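Local coordinates for solute-binding periplasmic protein of iron/siderophore ABC transporter (Yersinia pestis, PDB 6B2Y) that probably captures a chelated transition metal such as iron in the periplasm and hands it to an ABC transporter for import, at residues K76-I81 and P104-I109; K282-G285 and V291-G294; H331-S336 and T379-A384. All blocks are in the same frame, centred on the assembly; numbering follows the deposited sequence.

Interaction 1. Residues K76-I81 and P104-I109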
loop_
_atom_site.group_PDB
_atom_site.type_symbol
_atom_site.label_atom_id
_atom_site.label_comp_id
_atom_site.label_asym_id
_atom_site.label_seq_id
_atom_site.Cartn_x
_atom_site.Cartn_y
_atom_site.Cartn_z
ATOM N N LYS A 76 -9.316 -18.862 -3.376
ATOM C CA LYS A 76 -8.702 -19.553 -2.242
ATOM C C LYS A 76 -7.520 -18.750 -1.712
ATOM O O LYS A 76 -6.388 -19.230 -1.683
ATOM C CB LYS A 76 -8.288 -20.969 -2.638
ATOM C CG LYS A 76 -9.498 -21.886 -2.878
ATOM C CD LYS A 76 -9.167 -23.039 -3.820
ATOM C CE LYS A 76 -8.130 -23.965 -3.214
ATOM N NZ LYS A 76 -8.493 -24.315 -1.814
ATOM N N PRO A 77 -7.775 -17.535 -1.211
ATOM C CA PRO A 77 -6.666 -16.625 -0.867
ATOM C C PRO A 77 -5.736 -17.142 0.213
ATOM O O PRO A 77 -4.554 -16.779 0.228
ATOM C CB PRO A 77 -7.400 -15.361 -0.398
ATOM C CG PRO A 77 -8.770 -15.861 0.041
ATOM C CD PRO A 77 -9.087 -16.914 -0.969
ATOM N N LEU A 78 -6.225 -17.968 1.138
ATOM C CA LEU A 78 -5.421 -18.365 2.289
ATOM C C LEU A 78 -4.840 -19.759 2.168
ATOM O O LEU A 78 -4.038 -20.159 3.019
ATOM C CB LEU A 78 -6.263 -18.273 3.569
ATOM C CG LEU A 78 -6.781 -16.860 3.844
ATOM C CD1 LEU A 78 -7.657 -16.808 5.075
ATOM C CD2 LEU A 78 -5.619 -15.876 3.967
ATOM N N ASP A 79 -5.202 -20.487 1.112
ATOM C CA ASP A 79 -4.919 -21.917 1.011
ATOM C C ASP A 79 -3.431 -22.250 1.139
ATOM O O ASP A 79 -3.074 -23.306 1.678
ATOM C CB ASP A 79 -5.473 -22.422 -0.321
ATOM C CG ASP A 79 -5.948 -23.842 -0.260
ATOM O OD1 ASP A 79 -7.171 -24.040 -0.072
ATOM O OD2 ASP A 79 -5.107 -24.754 -0.443
ATOM N N ARG A 80 -2.542 -21.397 0.622
ATOM C CA ARG A 80 -1.121 -21.718 0.590
ATOM C C ARG A 80 -0.297 -20.929 1.597
ATOM O O ARG A 80 0.927 -21.037 1.583
ATOM C CB ARG A 80 -0.540 -21.491 -0.809
ATOM C CG ARG A 80 -1.184 -22.313 -1.884
ATOM C CD ARG A 80 -0.299 -22.358 -3.122
ATOM N NE ARG A 80 -0.447 -21.144 -3.920
ATOM C CZ ARG A 80 0.325 -20.846 -4.963
ATOM N NH1 ARG A 80 1.309 -21.668 -5.309
ATOM N NH2 ARG A 80 0.117 -19.717 -5.638
ATOM N N ILE A 81 -0.929 -20.131 2.452
ATOM C CA ILE A 81 -0.213 -19.357 3.464
ATOM C C ILE A 81 -0.015 -20.227 4.699
ATOM O O ILE A 81 -0.977 -20.528 5.406
ATOM C CB ILE A 81 -0.962 -18.074 3.838
ATOM C CG1 ILE A 81 -1.335 -17.288 2.587
ATOM C CG2 ILE A 81 -0.104 -17.250 4.780
ATOM C CD1 ILE A 81 -0.172 -17.010 1.687
ATOM N N PRO A 104 -12.883 -18.650 8.195
ATOM C CA PRO A 104 -12.566 -18.738 9.629
ATOM C C PRO A 104 -11.223 -19.366 9.923
ATOM O O PRO A 104 -10.650 -19.093 10.984
ATOM C CB PRO A 104 -13.715 -19.587 10.192
ATOM C CG PRO A 104 -14.807 -19.492 9.175
ATOM C CD PRO A 104 -14.123 -19.365 7.850
ATOM N N GLN A 105 -10.698 -20.196 9.026
ATOM C CA GLN A 105 -9.398 -20.831 9.203
ATOM C C GLN A 105 -8.241 -19.836 9.202
ATOM O O GLN A 105 -7.096 -20.247 9.427
ATOM C CB GLN A 105 -9.179 -21.873 8.106
ATOM C CG GLN A 105 -9.027 -21.294 6.702
ATOM C CD GLN A 105 -10.345 -21.186 5.945
ATOM O OE1 GLN A 105 -11.388 -20.864 6.518
ATOM N NE2 GLN A 105 -10.298 -21.450 4.642
ATOM N N ILE A 106 -8.514 -18.550 8.963
ATOM C CA ILE A 106 -7.462 -17.538 9.028
ATOM C C ILE A 106 -6.794 -17.529 10.396
ATOM O O ILE A 106 -5.590 -17.261 10.500
ATOM C CB ILE A 106 -8.029 -16.150 8.657
ATOM C CG1 ILE A 106 -6.888 -15.172 8.355
ATOM C CG2 ILE A 106 -8.971 -15.617 9.750
ATOM C CD1 ILE A 106 -7.351 -13.818 7.915
ATOM N N ASP A 107 -7.538 -17.868 11.461
ATOM C CA ASP A 107 -6.965 -17.848 12.803
ATOM C C ASP A 107 -5.959 -18.965 13.028
ATOM O O ASP A 107 -5.202 -18.912 14.002
ATOM C CB ASP A 107 -8.071 -17.931 13.863
ATOM C CG ASP A 107 -8.642 -16.563 14.231
ATOM O OD1 ASP A 107 -9.600 -16.531 15.034
ATOM O OD2 ASP A 107 -8.145 -15.520 13.729
ATOM N N GLN A 108 -5.928 -19.969 12.156
ATOM C CA GLN A 108 -4.974 -21.058 12.275
ATOM C C GLN A 108 -3.630 -20.745 11.636
ATOM O O GLN A 108 -2.679 -21.509 11.821
ATOM C CB GLN A 108 -5.561 -22.328 11.657
ATOM C CG GLN A 108 -6.872 -22.770 12.297
ATOM C CD GLN A 108 -6.770 -22.912 13.802
ATOM O OE1 GLN A 108 -6.006 -23.739 14.304
ATOM N NE2 GLN A 108 -7.532 -22.096 14.535
ATOM N N ILE A 109 -3.509 -19.643 10.902
ATOM C CA ILE A 109 -2.225 -19.323 10.287
ATOM C C ILE A 109 -1.299 -18.789 11.374
ATOM O O ILE A 109 -1.645 -17.806 12.050
ATOM C CB ILE A 109 -2.389 -18.319 9.133
ATOM C CG1 ILE A 109 -3.345 -18.899 8.079
ATOM C CG2 ILE A 109 -1.028 -17.979 8.535
ATOM C CD1 ILE A 109 -3.642 -17.989 6.902
#

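Interaction 2. Residues K282-G285 and V291-G294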
loop_
_atom_site.group_PDB
_atom_site.type_symbol
_atom_site.label_atom_id
_atom_site.label_comp_id
_atom_site.label_asym_id
_atom_site.label_seq_id
_atom_site.Cartn_x
_atom_site.Cartn_y
_atom_site.Cartn_z
ATOM N N LYS A 282 -6.388 4.069 10.679
ATOM C CA LYS A 282 -6.919 3.751 12.000
ATOM C C LYS A 282 -8.304 3.123 11.894
ATOM O O LYS A 282 -9.042 3.317 10.922
ATOM C CB LYS A 282 -6.983 5.006 12.875
ATOM C CG LYS A 282 -5.625 5.552 13.277
ATOM C CD LYS A 282 -4.827 4.533 14.064
ATOM C CE LYS A 282 -3.440 5.063 14.391
ATOM N NZ LYS A 282 -2.540 3.950 14.787
ATOM N N SER A 283 -8.656 2.365 12.931
ATOM C CA SER A 283 -9.944 1.702 13.077
ATOM C C SER A 283 -10.924 2.627 13.790
ATOM O O SER A 283 -10.520 3.378 14.681
ATOM C CB SER A 283 -9.792 0.406 13.868
ATOM O OG SER A 283 -9.233 -0.615 13.061
ATOM N N PRO A 284 -12.198 2.593 13.397
ATOM C CA PRO A 284 -13.188 3.483 14.019
ATOM C C PRO A 284 -13.172 3.346 15.532
ATOM O O PRO A 284 -13.120 2.239 16.072
ATOM C CB PRO A 284 -14.518 3.011 13.422
ATOM C CG PRO A 284 -14.147 2.281 12.172
ATOM C CD PRO A 284 -12.811 1.661 12.437
ATOM N N GLY A 285 -13.176 4.486 16.217
ATOM C CA GLY A 285 -13.154 4.496 17.665
ATOM C C GLY A 285 -11.813 4.216 18.300
ATOM O O GLY A 285 -11.748 4.075 19.526
ATOM N N VAL A 291 -5.826 9.388 10.863
ATOM C CA VAL A 291 -6.961 9.315 9.959
ATOM C C VAL A 291 -7.547 7.907 9.985
ATOM O O VAL A 291 -6.810 6.907 9.979
ATOM C CB VAL A 291 -6.518 9.712 8.535
ATOM C CG1 VAL A 291 -7.677 9.597 7.569
ATOM C CG2 VAL A 291 -5.947 11.136 8.533
ATOM N N VAL A 292 -8.872 7.825 10.011
ATOM C CA VAL A 292 -9.612 6.572 10.135
ATOM C C VAL A 292 -10.105 6.157 8.754
ATOM O O VAL A 292 -10.961 6.826 8.160
ATOM C CB VAL A 292 -10.777 6.721 11.130
ATOM C CG1 VAL A 292 -11.674 5.506 11.071
ATOM C CG2 VAL A 292 -10.225 6.918 12.523
ATOM N N LEU A 293 -9.551 5.057 8.228
ATOM C CA LEU A 293 -9.873 4.541 6.904
ATOM C C LEU A 293 -9.666 3.036 6.907
ATOM O O LEU A 293 -8.848 2.522 7.680
ATOM C CB LEU A 293 -8.989 5.170 5.810
ATOM C CG LEU A 293 -9.085 6.678 5.609
ATOM C CD1 LEU A 293 -7.846 7.205 4.886
ATOM C CD2 LEU A 293 -10.347 7.013 4.848
ATOM N N GLY A 294 -10.400 2.325 6.031
ATOM C CA GLY A 294 -10.222 0.897 5.864
ATOM C C GLY A 294 -11.537 0.168 5.629
ATOM O O GLY A 294 -12.589 0.771 5.431
#

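Interaction 3. Residues H331-S336 and T379-A384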
loop_
_atom_site.group_PDB
_atom_site.type_symbol
_atom_site.label_atom_id
_atom_site.label_comp_id
_atom_site.label_asym_id
_atom_site.label_seq_id
_atom_site.Cartn_x
_atom_site.Cartn_y
_atom_site.Cartn_z
ATOM N N HIS A 331 -3.360 4.457 4.087
ATOM C CA HIS A 331 -1.908 4.435 4.147
ATOM C C HIS A 331 -1.324 3.179 3.520
ATOM O O HIS A 331 -0.239 3.238 2.925
ATOM C CB HIS A 331 -1.421 4.552 5.581
ATOM C CG HIS A 331 0.065 4.484 5.685
ATOM N ND1 HIS A 331 0.880 5.508 5.250
ATOM C CD2 HIS A 331 0.887 3.498 6.115
ATOM C CE1 HIS A 331 2.141 5.156 5.419
ATOM N NE2 HIS A 331 2.171 3.947 5.955
ATOM N N ASN A 332 -2.024 2.050 3.620
ATOM C CA ASN A 332 -1.429 0.806 3.144
ATOM C C ASN A 332 -1.245 0.766 1.636
ATOM O O ASN A 332 -0.535 -0.131 1.154
ATOM C CB ASN A 332 -2.262 -0.380 3.616
ATOM C CG ASN A 332 -2.112 -0.620 5.105
ATOM O OD1 ASN A 332 -1.005 -0.587 5.639
ATOM N ND2 ASN A 332 -3.234 -0.846 5.786
ATOM N N TYR A 333 -1.822 1.714 0.883
ATOM C CA TYR A 333 -1.446 1.843 -0.522
ATOM C C TYR A 333 0.028 2.229 -0.682
ATOM O O TYR A 333 0.549 2.204 -1.813
ATOM C CB TYR A 333 -2.342 2.870 -1.248
ATOM C CG TYR A 333 -3.801 2.434 -1.410
ATOM C CD1 TYR A 333 -4.138 1.158 -1.844
ATOM C CD2 TYR A 333 -4.839 3.325 -1.136
ATOM C CE1 TYR A 333 -5.482 0.778 -1.987
ATOM C CE2 TYR A 333 -6.164 2.955 -1.271
ATOM C CZ TYR A 333 -6.484 1.687 -1.685
ATOM O OH TYR A 333 -7.821 1.345 -1.812
ATOM N N TYR A 334 0.719 2.583 0.409
ATOM C CA TYR A 334 2.138 2.903 0.301
ATOM C C TYR A 334 2.998 1.661 0.092
ATOM O O TYR A 334 4.196 1.792 -0.182
ATOM C CB TYR A 334 2.581 3.692 1.550
ATOM C CG TYR A 334 3.013 2.851 2.732
ATOM C CD1 TYR A 334 4.250 3.056 3.339
ATOM C CD2 TYR A 334 2.195 1.850 3.237
ATOM C CE1 TYR A 334 4.654 2.278 4.411
ATOM C CE2 TYR A 334 2.586 1.081 4.304
ATOM C CZ TYR A 334 3.813 1.299 4.889
ATOM O OH TYR A 334 4.206 0.526 5.962
ATOM N N ASN A 335 2.416 0.469 0.196
ATOM C CA ASN A 335 3.160 -0.777 -0.017
ATOM C C ASN A 335 2.190 -1.866 -0.474
ATOM O O ASN A 335 2.022 -2.902 0.173
ATOM C CB ASN A 335 3.897 -1.191 1.257
ATOM C CG ASN A 335 4.909 -2.278 1.003
ATOM O OD1 ASN A 335 5.261 -2.541 -0.147
ATOM N ND2 ASN A 335 5.391 -2.914 2.069
ATOM N N SER A 336 1.527 -1.644 -1.616
ATOM C CA SER A 336 0.547 -2.622 -2.098
ATOM C C SER A 336 0.335 -2.452 -3.587
ATOM O O SER A 336 0.180 -1.314 -4.038
ATOM C CB SER A 336 -0.803 -2.458 -1.391
ATOM O OG SER A 336 -1.819 -3.142 -2.125
ATOM N N THR A 379 -14.103 2.419 3.404
ATOM C CA THR A 379 -13.752 3.738 2.889
ATOM C C THR A 379 -12.234 3.855 2.844
ATOM O O THR A 379 -11.576 3.788 3.886
ATOM C CB THR A 379 -14.345 4.834 3.775
ATOM O OG1 THR A 379 -15.767 4.657 3.866
ATOM C CG2 THR A 379 -14.015 6.220 3.230
ATOM N N TYR A 380 -11.681 4.063 1.651
ATOM C CA TYR A 380 -10.234 4.104 1.491
ATOM C C TYR A 380 -9.706 5.456 1.026
ATOM O O TYR A 380 -8.489 5.617 0.893
ATOM C CB TYR A 380 -9.796 3.004 0.517
ATOM C CG TYR A 380 -9.981 1.615 1.066
ATOM C CD1 TYR A 380 -11.191 0.940 0.923
ATOM C CD2 TYR A 380 -8.953 0.968 1.729
ATOM C CE1 TYR A 380 -11.360 -0.351 1.412
ATOM C CE2 TYR A 380 -9.111 -0.320 2.222
ATOM C CZ TYR A 380 -10.319 -0.968 2.068
ATOM O OH TYR A 380 -10.470 -2.253 2.570
ATOM N N TRP A 381 -10.579 6.428 0.782
ATOM C CA TRP A 381 -10.166 7.787 0.468
ATOM C C TRP A 381 -11.340 8.694 0.803
ATOM O O TRP A 381 -12.481 8.230 0.918
ATOM C CB TRP A 381 -9.755 7.927 -1.001
ATOM C CG TRP A 381 -10.736 7.348 -1.957
ATOM C CD1 TRP A 381 -11.886 7.942 -2.424
ATOM C CD2 TRP A 381 -10.670 6.061 -2.578
ATOM N NE1 TRP A 381 -12.531 7.099 -3.300
ATOM C CE2 TRP A 381 -11.808 5.939 -3.411
ATOM C CE3 TRP A 381 -9.759 4.994 -2.516
ATOM C CZ2 TRP A 381 -12.066 4.791 -4.156
ATOM C CZ3 TRP A 381 -10.017 3.859 -3.273
ATOM C CH2 TRP A 381 -11.158 3.766 -4.081
ATOM N N ILE A 382 -11.054 9.985 0.967
ATOM C CA ILE A 382 -12.102 10.952 1.291
ATOM C C ILE A 382 -11.589 12.363 1.036
ATOM O O ILE A 382 -10.401 12.655 1.207
ATOM C CB ILE A 382 -12.592 10.772 2.752
ATOM C CG1 ILE A 382 -14.037 11.256 2.891
ATOM C CG2 ILE A 382 -11.683 11.492 3.735
ATOM C CD1 ILE A 382 -15.049 10.226 2.471
ATOM N N GLU A 383 -12.493 13.244 0.617
ATOM C CA GLU A 383 -12.205 14.667 0.526
ATOM C C GLU A 383 -12.825 15.386 1.716
ATOM O O GLU A 383 -13.958 15.090 2.110
ATOM C CB GLU A 383 -12.744 15.278 -0.770
ATOM C CG GLU A 383 -12.932 14.310 -1.908
ATOM C CD GLU A 383 -13.528 14.974 -3.142
ATOM O OE1 GLU A 383 -13.268 16.180 -3.360
ATOM O OE2 GLU A 383 -14.253 14.286 -3.894
ATOM N N ALA A 384 -12.070 16.320 2.283
ATOM C CA ALA A 384 -12.553 17.190 3.339
ATOM C C ALA A 384 -13.804 17.937 2.890
ATOM O O ALA A 384 -14.824 17.923 3.586
ATOM C CB ALA A 384 -11.470 18.171 3.750
#

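Interaction 1. Residues K76-I81 and P104-I109
Leu78 turns its CG beside its own backbone N, anti to the carbonyl carbon (chi1 -60°), and an extended chi2 carries CD1 outward to the segment 104-109, with CD2 branching beside it. There the two methyls divide the work. CD1 meets the stem of Ile106, 3.7 Å from Ile106 CB, while CD2 lies 4.1 Å from Ile109 CD1, the Leu78 and Ile109 side chains crossing at about a right angle. A fork of two methyls suits leucine to this place between two isoleucines. Ile109, likewise extended, also reaches Ile81: the branch methyls meet with Ile81 CG2 3.9 Å from Ile109 CG2, and Ile109 CG1 passes 3.9 Å from Ile81 O. The end of Ile81 leads away from the contact, and its side chain also touches Val69 of helix 66-70.

Two overlapping type I turns, Lys76 to Asp79 and Leu78 to Ile81, lead into strand 81-85; opposite them a short 3-10 turn follows helix 93-102 and delivers Ile109 just before strand 111-112. Strands 81-85 and 111-112 are neighbours in the parallel five-stranded sheet, so the contact joins the loops that enter their starts. Trp84 touches Leu78, Ile106 and Ile109 alike, and Phe66 and Phe103 add to the cover on Leu78. With no hydrogen bond spanning the segments and all four touching residues buried, this junction depends on close apolar fit and the exclusion of water.

Interaction 2. Residues K282-G285 and V291-G294
Val292 sets its two methyls against different parts of the segment 282-285. CG1, anti to the backbone N (chi1 170°), lies 3.4 Å from Lys282 O and reaches on to the proline ring, 4.2 Å from Pro284 CG. The other branch, CG2, sits 3.8 Å from Lys282 CB. A beta-branched residue fits here because one side chain can serve both the root of the lysine and the proline beyond it. Only the base of Lys282 takes part: its chain bends at chi2 and carries the ammonium end away from Val292, while CB remains 3.5 Å from Val291 O.

Backbone polar groups reinforce this packing. Lys282 N donates to Val291 O over 3.0 Å; a weak bond returns from Leu293 N to Lys282 O at 3.2 Å. The two segments are the limbs of one long loop joining strand 275-280 to helix 299-310, a strand-to-helix connection in the lobe built round the mixed sheet of this periplasmic binding protein. Val291 and Leu293 point away from the opposite limb, where both touch that helix and Ala328 of strand 326-330. At the backbone angles of Gly294 (phi 143°, psi -170°) a side chain would jam against the preceding carbonyl oxygen, which calls for glycine. From outside the two limbs, the Gln94 amide donates to Leu293 O and, weakly, to Lys282 O.

Interaction 3. Residues H331-S336 and T379-A384
A single 3-10 turn, residues 331-334, follows strand 326-330 and presents Tyr333 to the start of strand 381-383, with no hydrogen bond running between the two segments. Tyr333 points toward that strand, its CG anti to the carbonyl carbon (chi1 -68°), and its phenol end does most of the touching. OH lies 3.5 Å from Tyr380 CB, where the side chain leaves the backbone, and 3.6 Å from CG, the first atom of the Tyr380 ring, and the two tyrosine side chains cross at about a right angle. Behind the hydroxyl the ring carbon Tyr333 CE2 is 4.0 Å from Tyr380 CB.

Strands 326-330 and 381-383 are the antiparallel pair at one side of the mixed sheet, strand 381-383 being outermost, and this contact lies at the end of that pairing, where strand 326-330 gives way to the 3-10 turn. Trp330, the last residue of strand 326-330, meets both tyrosines edge-to-face and bonds through its backbone to Tyr380. Met364 of helix 360-371 touches Tyr333 and Tyr380, and Leu341 of helix 340-350 also touches the Tyr333 side chain.

Trp381 comes to the same hydroxyl from its benzo end. Its CG stands between the backbone N and the carbonyl carbon (chi1 49°), a torsion that brings the end of the indole closer than its root, and the edge of the ring, at CZ3, meets Tyr333 OH at 3.6 Å, near the indole plane. The broad bicycle suits a residue that touches two helices as well as the tyrosine: Ser345 and Trp349 of helix 340-350 and Pro360 of helix 360-371.

Interaction 1 belongs to the parallel five-stranded sheet, whereas interactions 2 and 3 belong to the mixed one; its centre is about 25 Å from each of theirs. It and interaction 3 are buried, the first aliphatic and the second aromatic, and neither has a hydrogen bond between its segments. Interaction 2, partly buried in a loop, instead combines backbone bonds with valine and proline packing. Interactions 2 and 3 touch: Gly294 N lies 2.9 Å from Thr379 O, a probable hydrogen bond, and Leu293 packs on Thr379. Both border strand 326-330, whose Ala328 and Trp330 each meet residues of both.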